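Local coordinates for protein prephenate dehydrogenase (Aquifex aeolicus, PDB 2G5C) that probably catalyses the NAD+-dependent oxidative decarboxylation of prephenate to 4-hydroxyphenylpyruvate, a step in the biosynthesis of tyrosine, at residues A[53-58]-A[79-84]; A[19-22]-A[28-31]; A[48-53]-A[59-64]. All coordinates share one frame; numbering follows the deposited sequence.

All three contacts lie in the Rossmann-type nucleotide-binding domain. Each is partly buried: Leu82, Ile29 and Phe61 lie inside, while Lys81, Arg21 and Glu50 lie nearer the surface. Contacts 2 and 3 reach neighbouring strands of one sheet, 28-32 and 50-52. They meet at Asp49, which binds Arg21, and at Phe61, which stacks on Tyr30. Contacts 1 and 3 share Thr53, and their segments alternate along the chain. They tie the loop before strand 65-68 to helix 72-85 and to strand 50-52. Contact 1 is aliphatic, with a lysine stem at its more open end. Contact 2 lays a guanidinium on an isoleucine. Contact 3 sets an aromatic edge against a carboxylate, with a methyl group oblique to the ring.

Contact 1 (A[53-58]-A[79-84]); sequences TSIAKV and AKKLSY
Ile55, in the loop that joins strands 50-52 and 65-68 of the nucleotide-binding domain, packs on Lys81 and Leu82 of helix 72-85. The contact is entirely aliphatic. Lys81 touches both branches of Ile55; the CD1 tip goes on to Leu82. CD1 of Ile55 meets the methyl CD2 of Leu82 at 3.9 Å. On the other branch, CG2 of Ile55 lies 3.7 Å from CD of Lys81. CG1 of Ile55 sits 4.1 Å from both CB and CD of Lys81. With CG1 anti to the backbone N (chi1 -177°), CG1 passes over the Lys81 stem and CD1 runs on to the buried Leu82. In the Rossmann fold this helix follows strand 65-68 and flanks the sheet. Its Ala79 packs on Leu106, Ile109 and Leu110 of the next helix, 101-110. The Lys81 side chain crosses Ile55 at a slant and touches it with its hydrocarbon stem. A bend at the last torsion (chi4 66°) sets the amino group off from the stem, and NZ of Lys81 ends 5.0 Å from CG2 of Ile55. A bound NAD lies about 7 Å from the Ile55 side chain. Nearby, Thr53 OG1 is hydrogen-bonded to the backbone O of Asp33, an NAD-binding residue.

Contact 2 (A[19-22]-A[28-31]); sequences SLRR and KIYG
Arg21 of helix 11-22 reaches over Ile29 of strand 28-32, and its side chain supplies most of the helix's share of the contact. CB leaves the helix beside the strand rather than straight at it. The bend at the second torsion (chi2 -62°) then brings the rest of the chain across Ile29. CG and CD of Arg21 each come 4.0 Å from the terminal methyl CD1 of Ile29. NE of Arg21 is closer, 3.4 Å from the same methyl. CZ of Arg21 follows at 3.7 Å from Ile29 CD1. At the tip, NH2 of Arg21 has moved inward along the isoleucine and lies 3.7 Å from CG1 of Ile29. The guanidinium therefore rests with one face on the outer arm of Ile29, whose CG1 is 3.6 Å from the plane and shifted toward the rim.

NH2 forms a salt bridge with Asp49 OD2, and NH1 bonds to the backbone O atoms of Phe25 and Gly27, in the turn between helix and strand; together these bonds fix the rotation of the plane over Ile29. Asp49 OD2 also accepts a hydrogen bond from the backbone N of Ile29, so one carboxylate oxygen joins the arginine to the strand. Leu20, the preceding residue, adds a lighter touch, its CB 4.2 Å from Ile29 CD1. Helix packed on following strand in this way belongs to the beta-alpha-beta unit of strand 3-7, helix 11-22 and strand 28-32, the first unit of the Rossmann fold.

Contact 3 (A[48-53]-A[59-64]); sequences IDEGTT and EDFSPD
Phe61 packs against strand 50-52, turning its edge to Glu50 and Gly51 and meeting Thr52 obliquely. This strand is the outermost at one end of the Rossmann sheet within the chain, next to strand 28-32. Phe61 comes from the loop that leads from strand 50-52 to strand 65-68. The contact closes this loop back onto the strand it has just left. The ring points its far end at the strand. CZ of Phe61 lies 4.1 Å from the carbonyl carbon of Gly51, near the plane of the ring. Tyr30 of strand 28-32 stacks with the same ring, so Phe61 serves two adjacent strands.

Glu50 reaches the ring with its carboxylate. Its CG is anti to the backbone N (chi1 174°) and the chain stays extended, which carries OE1 to 3.8 Å from CE2 of Phe61. The oxygen lies at the ring edge, near its plane, while the carboxylate plane is turned 65° from the ring. An edge carrying slightly positive C-H groups would suit an anionic partner here, though the approach is loose.

Thr52 splits its two branches between different tasks. Its OG1 accepts a hydrogen bond from the backbone N of Ser54, as in an ST turn, where the strand gives way to the loop. Its methyl group is left for the ring: CG2 of Thr52 sits obliquely to it, 3.8 Å from CE1 of Phe61.

Contact 1 (A[53-58]-A[79-84])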
loop_
_atom_site.group_PDB
_atom_site.type_symbol
_atom_site.label_atom_id
_atom_site.label_comp_id
_atom_site.label_asym_id
_atom_site.label_seq_id
_atom_site.Cartn_x
_atom_site.Cartn_y
_atom_site.Cartn_z
ATOM N N THR A 53 -10.744 -32.028 -20.073
ATOM C CA THR A 53 -10.169 -32.140 -18.744
ATOM C C THR A 53 -9.102 -33.226 -18.782
ATOM O O THR A 53 -8.460 -33.520 -17.777
ATOM C CB THR A 53 -11.248 -32.517 -17.709
ATOM O OG1 THR A 53 -10.729 -32.339 -16.384
ATOM C CG2 THR A 53 -11.677 -33.965 -17.890
ATOM N N SER A 54 -8.920 -33.816 -19.959
ATOM C CA SER A 54 -7.935 -34.875 -20.150
ATOM C C SER A 54 -6.786 -34.399 -21.034
ATOM O O SER A 54 -6.966 -34.165 -22.231
ATOM C CB SER A 54 -8.599 -36.098 -20.784
ATOM O OG SER A 54 -7.632 -37.078 -21.107
ATOM N N ILE A 55 -5.603 -34.273 -20.439
ATOM C CA ILE A 55 -4.418 -33.809 -21.149
ATOM C C ILE A 55 -4.157 -34.594 -22.436
ATOM O O ILE A 55 -3.699 -34.032 -23.428
ATOM C CB ILE A 55 -3.165 -33.877 -20.228
ATOM C CG1 ILE A 55 -1.936 -33.329 -20.955
ATOM C CG2 ILE A 55 -2.916 -35.310 -19.790
ATOM C CD1 ILE A 55 -2.016 -31.865 -21.301
ATOM N N ALA A 56 -4.456 -35.888 -22.418
ATOM C CA ALA A 56 -4.250 -36.738 -23.588
ATOM C C ALA A 56 -5.112 -36.283 -24.763
ATOM O O ALA A 56 -4.659 -36.272 -25.907
ATOM C CB ALA A 56 -4.560 -38.193 -23.238
ATOM N N LYS A 57 -6.352 -35.904 -24.466
ATOM C CA LYS A 57 -7.304 -35.448 -25.477
ATOM C C LYS A 57 -6.785 -34.297 -26.332
ATOM O O LYS A 57 -7.162 -34.161 -27.495
ATOM C CB LYS A 57 -8.608 -35.007 -24.810
ATOM C CG LYS A 57 -9.818 -35.876 -25.105
ATOM C CD LYS A 57 -9.744 -37.209 -24.384
ATOM C CE LYS A 57 -11.077 -37.944 -24.462
ATOM N NZ LYS A 57 -12.188 -37.145 -23.854
ATOM N N VAL A 58 -5.932 -33.461 -25.747
ATOM C CA VAL A 58 -5.382 -32.308 -26.449
ATOM C C VAL A 58 -4.926 -32.595 -27.879
ATOM O O VAL A 58 -5.070 -31.738 -28.761
ATOM C CB VAL A 58 -4.197 -31.695 -25.665
ATOM C CG1 VAL A 58 -3.629 -30.513 -26.427
ATOM C CG2 VAL A 58 -4.664 -31.258 -24.277
ATOM N N ALA A 79 4.298 -29.621 -19.208
ATOM C CA ALA A 79 5.245 -29.515 -20.314
ATOM C C ALA A 79 5.756 -30.884 -20.754
ATOM O O ALA A 79 5.846 -31.165 -21.951
ATOM C CB ALA A 79 6.425 -28.621 -19.914
ATOM N N LYS A 80 6.091 -31.729 -19.784
ATOM C CA LYS A 80 6.601 -33.062 -20.074
ATOM C C LYS A 80 5.588 -33.888 -20.859
ATOM O O LYS A 80 5.960 -34.665 -21.739
ATOM C CB LYS A 80 6.972 -33.786 -18.776
ATOM C CG LYS A 80 8.031 -33.064 -17.960
ATOM C CD LYS A 80 8.484 -33.885 -16.764
ATOM C CE LYS A 80 9.451 -34.986 -17.182
ATOM N NZ LYS A 80 10.736 -34.419 -17.690
ATOM N N LYS A 81 4.309 -33.728 -20.545
ATOM C CA LYS A 81 3.288 -34.468 -21.264
ATOM C C LYS A 81 3.136 -33.876 -22.658
ATOM O O LYS A 81 3.037 -34.603 -23.644
ATOM C CB LYS A 81 1.956 -34.415 -20.519
ATOM C CG LYS A 81 2.000 -35.056 -19.144
ATOM C CD LYS A 81 0.643 -35.616 -18.767
ATOM C CE LYS A 81 0.602 -36.048 -17.312
ATOM N NZ LYS A 81 0.736 -34.882 -16.391
ATOM N N LEU A 82 3.140 -32.550 -22.735
ATOM C CA LEU A 82 3.003 -31.858 -24.012
ATOM C C LEU A 82 4.146 -32.134 -24.986
ATOM O O LEU A 82 3.972 -32.025 -26.200
ATOM C CB LEU A 82 2.888 -30.348 -23.781
ATOM C CG LEU A 82 1.597 -29.869 -23.111
ATOM C CD1 LEU A 82 1.641 -28.358 -22.917
ATOM C CD2 LEU A 82 0.409 -30.263 -23.974
ATOM N N SER A 83 5.312 -32.487 -24.453
ATOM C CA SER A 83 6.474 -32.761 -25.289
ATOM C C SER A 83 6.245 -33.886 -26.297
ATOM O O SER A 83 6.773 -33.842 -27.408
ATOM C CB SER A 83 7.692 -33.084 -24.415
ATOM O OG SER A 83 7.435 -34.159 -23.531
ATOM N N TYR A 84 5.461 -34.892 -25.920
ATOM C CA TYR A 84 5.194 -35.998 -26.835
ATOM C C TYR A 84 3.817 -35.932 -27.493
ATOM O O TYR A 84 3.463 -36.792 -28.299
ATOM C CB TYR A 84 5.380 -37.341 -26.120
ATOM C CG TYR A 84 4.663 -37.469 -24.800
ATOM C CD1 TYR A 84 3.269 -37.480 -24.736
ATOM C CD2 TYR A 84 5.379 -37.606 -23.610
ATOM C CE1 TYR A 84 2.603 -37.628 -23.518
ATOM C CE2 TYR A 84 4.724 -37.755 -22.386
ATOM C CZ TYR A 84 3.337 -37.767 -22.348
ATOM O OH TYR A 84 2.684 -37.923 -21.145
#

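Contact 2 (A[19-22]-A[28-31])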
loop_
_atom_site.group_PDB
_atom_site.type_symbol
_atom_site.label_atom_id
_atom_site.label_comp_id
_atom_site.label_asym_id
_atom_site.label_seq_id
_atom_site.Cartn_x
_atom_site.Cartn_y
_atom_site.Cartn_z
ATOM N N SER A 19 -9.053 -11.582 -25.235
ATOM C CA SER A 19 -8.258 -10.528 -25.843
ATOM C C SER A 19 -7.895 -10.947 -27.257
ATOM O O SER A 19 -7.733 -10.108 -28.142
ATOM C CB SER A 19 -6.985 -10.276 -25.032
ATOM O OG SER A 19 -7.289 -9.778 -23.740
ATOM N N LEU A 20 -7.781 -12.254 -27.463
ATOM C CA LEU A 20 -7.438 -12.801 -28.768
ATOM C C LEU A 20 -8.535 -12.535 -29.793
ATOM O O LEU A 20 -8.260 -12.048 -30.889
ATOM C CB LEU A 20 -7.191 -14.309 -28.662
ATOM C CG LEU A 20 -5.856 -14.808 -29.224
ATOM C CD1 LEU A 20 -5.725 -14.424 -30.685
ATOM C CD2 LEU A 20 -4.719 -14.200 -28.431
ATOM N N ARG A 21 -9.773 -12.861 -29.433
ATOM C CA ARG A 21 -10.914 -12.656 -30.323
ATOM C C ARG A 21 -11.094 -11.191 -30.694
ATOM O O ARG A 21 -11.127 -10.841 -31.874
ATOM C CB ARG A 21 -12.201 -13.157 -29.668
ATOM C CG ARG A 21 -12.311 -14.661 -29.561
ATOM C CD ARG A 21 -12.318 -15.311 -30.930
ATOM N NE ARG A 21 -12.465 -16.758 -30.821
ATOM C CZ ARG A 21 -12.215 -17.614 -31.805
ATOM N NH1 ARG A 21 -11.802 -17.171 -32.986
ATOM N NH2 ARG A 21 -12.369 -18.916 -31.601
ATOM N N ARG A 22 -11.227 -10.343 -29.679
ATOM C CA ARG A 22 -11.409 -8.912 -29.894
ATOM C C ARG A 22 -10.381 -8.373 -30.879
ATOM O O ARG A 22 -10.696 -7.526 -31.713
ATOM C CB ARG A 22 -11.278 -8.150 -28.572
ATOM C CG ARG A 22 -11.441 -6.642 -28.724
ATOM C CD ARG A 22 -10.930 -5.858 -27.519
ATOM N NE ARG A 22 -9.470 -5.731 -27.484
ATOM C CZ ARG A 22 -8.629 -6.714 -27.173
ATOM N NH1 ARG A 22 -9.089 -7.918 -26.865
ATOM N NH2 ARG A 22 -7.321 -6.493 -27.158
ATOM N N LYS A 28 -9.301 -21.249 -34.146
ATOM C CA LYS A 28 -9.898 -22.011 -33.054
ATOM C C LYS A 28 -9.162 -21.811 -31.738
ATOM O O LYS A 28 -7.932 -21.749 -31.703
ATOM C CB LYS A 28 -9.923 -23.504 -33.395
ATOM C CG LYS A 28 -11.089 -23.923 -34.281
ATOM C CD LYS A 28 -12.397 -23.882 -33.503
ATOM C CE LYS A 28 -13.601 -24.093 -34.408
ATOM N NZ LYS A 28 -13.722 -23.003 -35.419
ATOM N N ILE A 29 -9.927 -21.703 -30.657
ATOM C CA ILE A 29 -9.361 -21.525 -29.329
ATOM C C ILE A 29 -9.842 -22.676 -28.464
ATOM O O ILE A 29 -11.033 -22.828 -28.215
ATOM C CB ILE A 29 -9.797 -20.191 -28.701
ATOM C CG1 ILE A 29 -9.293 -19.030 -29.565
ATOM C CG2 ILE A 29 -9.234 -20.071 -27.300
ATOM C CD1 ILE A 29 -9.730 -17.664 -29.090
ATOM N N TYR A 30 -8.898 -23.491 -28.017
ATOM C CA TYR A 30 -9.205 -24.652 -27.201
ATOM C C TYR A 30 -8.717 -24.455 -25.778
ATOM O O TYR A 30 -7.919 -23.554 -25.501
ATOM C CB TYR A 30 -8.533 -25.890 -27.803
ATOM C CG TYR A 30 -9.020 -26.242 -29.184
ATOM C CD1 TYR A 30 -10.283 -26.796 -29.376
ATOM C CD2 TYR A 30 -8.220 -26.017 -30.305
ATOM C CE1 TYR A 30 -10.740 -27.121 -30.649
ATOM C CE2 TYR A 30 -8.666 -26.337 -31.584
ATOM C CZ TYR A 30 -9.928 -26.889 -31.749
ATOM O OH TYR A 30 -10.381 -27.213 -33.014
ATOM N N GLY A 31 -9.189 -25.310 -24.880
ATOM C CA GLY A 31 -8.780 -25.203 -23.498
ATOM C C GLY A 31 -8.566 -26.535 -22.812
ATOM O O GLY A 31 -9.197 -27.536 -23.150
#

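Contact 3 (A[48-53]-A[59-64])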
loop_
_atom_site.group_PDB
_atom_site.type_symbol
_atom_site.label_atom_id
_atom_site.label_comp_id
_atom_site.label_asym_id
_atom_site.label_seq_id
_atom_site.Cartn_x
_atom_site.Cartn_y
_atom_site.Cartn_z
ATOM N N ILE A 48 -13.736 -20.067 -25.115
ATOM C CA ILE A 48 -13.053 -21.064 -25.931
ATOM C C ILE A 48 -14.100 -21.793 -26.772
ATOM O O ILE A 48 -15.287 -21.789 -26.438
ATOM C CB ILE A 48 -12.305 -22.102 -25.057
ATOM C CG1 ILE A 48 -13.304 -22.861 -24.182
ATOM C CG2 ILE A 48 -11.270 -21.396 -24.182
ATOM C CD1 ILE A 48 -12.710 -24.036 -23.440
ATOM N N ASP A 49 -13.660 -22.413 -27.862
ATOM C CA ASP A 49 -14.562 -23.142 -28.745
ATOM C C ASP A 49 -14.916 -24.505 -28.150
ATOM O O ASP A 49 -16.049 -24.970 -28.257
ATOM C CB ASP A 49 -13.911 -23.327 -30.118
ATOM C CG ASP A 49 -13.750 -22.016 -30.869
ATOM O OD1 ASP A 49 -14.776 -21.433 -31.278
ATOM O OD2 ASP A 49 -12.598 -21.566 -31.049
ATOM N N GLU A 50 -13.932 -25.134 -27.520
ATOM C CA GLU A 50 -14.107 -26.442 -26.907
ATOM C C GLU A 50 -12.946 -26.684 -25.958
ATOM O O GLU A 50 -11.883 -26.080 -26.096
ATOM C CB GLU A 50 -14.127 -27.544 -27.976
ATOM C CG GLU A 50 -14.153 -28.959 -27.397
ATOM C CD GLU A 50 -13.997 -30.048 -28.448
ATOM O OE1 GLU A 50 -13.962 -31.237 -28.061
ATOM O OE2 GLU A 50 -13.911 -29.724 -29.655
ATOM N N GLY A 51 -13.149 -27.569 -24.992
ATOM C CA GLY A 51 -12.092 -27.860 -24.046
ATOM C C GLY A 51 -12.165 -29.282 -23.546
ATOM O O GLY A 51 -13.117 -30.004 -23.839
ATOM N N THR A 52 -11.151 -29.692 -22.795
ATOM C CA THR A 52 -11.117 -31.038 -22.244
ATOM C C THR A 52 -10.442 -31.021 -20.880
ATOM O O THR A 52 -9.672 -30.110 -20.563
ATOM C CB THR A 52 -10.359 -32.016 -23.176
ATOM O OG1 THR A 52 -10.370 -33.332 -22.604
ATOM C CG2 THR A 52 -8.913 -31.563 -23.373
ATOM N N THR A 53 -10.744 -32.028 -20.073
ATOM C CA THR A 53 -10.169 -32.140 -18.744
ATOM C C THR A 53 -9.102 -33.226 -18.782
ATOM O O THR A 53 -8.460 -33.520 -17.777
ATOM C CB THR A 53 -11.248 -32.517 -17.709
ATOM O OG1 THR A 53 -10.729 -32.339 -16.384
ATOM C CG2 THR A 53 -11.677 -33.965 -17.890
ATOM N N GLU A 59 -4.383 -33.788 -28.116
ATOM C CA GLU A 59 -3.912 -34.134 -29.458
ATOM C C GLU A 59 -5.014 -34.000 -30.506
ATOM O O GLU A 59 -4.727 -33.789 -31.682
ATOM C CB GLU A 59 -3.336 -35.555 -29.496
ATOM C CG GLU A 59 -4.365 -36.667 -29.622
ATOM C CD GLU A 59 -3.718 -38.016 -29.890
ATOM O OE1 GLU A 59 -2.790 -38.076 -30.731
ATOM O OE2 GLU A 59 -4.138 -39.017 -29.274
ATOM N N ASP A 60 -6.272 -34.112 -30.085
ATOM C CA ASP A 60 -7.386 -33.981 -31.021
ATOM C C ASP A 60 -7.501 -32.541 -31.495
ATOM O O ASP A 60 -8.050 -32.268 -32.561
ATOM C CB ASP A 60 -8.698 -34.415 -30.361
ATOM C CG ASP A 60 -8.781 -35.916 -30.153
ATOM O OD1 ASP A 60 -9.654 -36.363 -29.382
ATOM O OD2 ASP A 60 -7.980 -36.652 -30.766
ATOM N N PHE A 61 -6.968 -31.623 -30.694
ATOM C CA PHE A 61 -6.995 -30.198 -31.010
ATOM C C PHE A 61 -5.772 -29.816 -31.836
ATOM O O PHE A 61 -5.741 -28.746 -32.446
ATOM C CB PHE A 61 -6.981 -29.360 -29.725
ATOM C CG PHE A 61 -8.092 -29.677 -28.759
ATOM C CD1 PHE A 61 -8.016 -29.236 -27.439
ATOM C CD2 PHE A 61 -9.217 -30.387 -29.163
ATOM C CE1 PHE A 61 -9.041 -29.493 -26.532
ATOM C CE2 PHE A 61 -10.251 -30.652 -28.262
ATOM C CZ PHE A 61 -10.160 -30.202 -26.943
ATOM N N SER A 62 -4.767 -30.692 -31.841
ATOM C CA SER A 62 -3.518 -30.453 -32.565
ATOM C C SER A 62 -3.137 -28.976 -32.493
ATOM O O SER A 62 -3.036 -28.295 -33.509
ATOM C CB SER A 62 -3.653 -30.887 -34.026
ATOM O OG SER A 62 -4.631 -30.116 -34.697
ATOM N N PRO A 63 -2.918 -28.461 -31.276
ATOM C CA PRO A 63 -2.552 -27.052 -31.099
ATOM C C PRO A 63 -1.146 -26.714 -31.572
ATOM O O PRO A 63 -0.215 -27.499 -31.392
ATOM C CB PRO A 63 -2.726 -26.844 -29.600
ATOM C CG PRO A 63 -2.336 -28.177 -29.040
ATOM C CD PRO A 63 -3.010 -29.154 -29.976
ATOM N N ASP A 64 -1.000 -25.546 -32.190
ATOM C CA ASP A 64 0.306 -25.104 -32.662
ATOM C C ASP A 64 0.776 -23.873 -31.889
ATOM O O ASP A 64 1.890 -23.385 -32.084
ATOM C CB ASP A 64 0.266 -24.821 -34.166
ATOM C CG ASP A 64 -0.923 -23.982 -34.579
ATOM O OD1 ASP A 64 -1.124 -23.821 -35.802
ATOM O OD2 ASP A 64 -1.652 -23.486 -33.695
#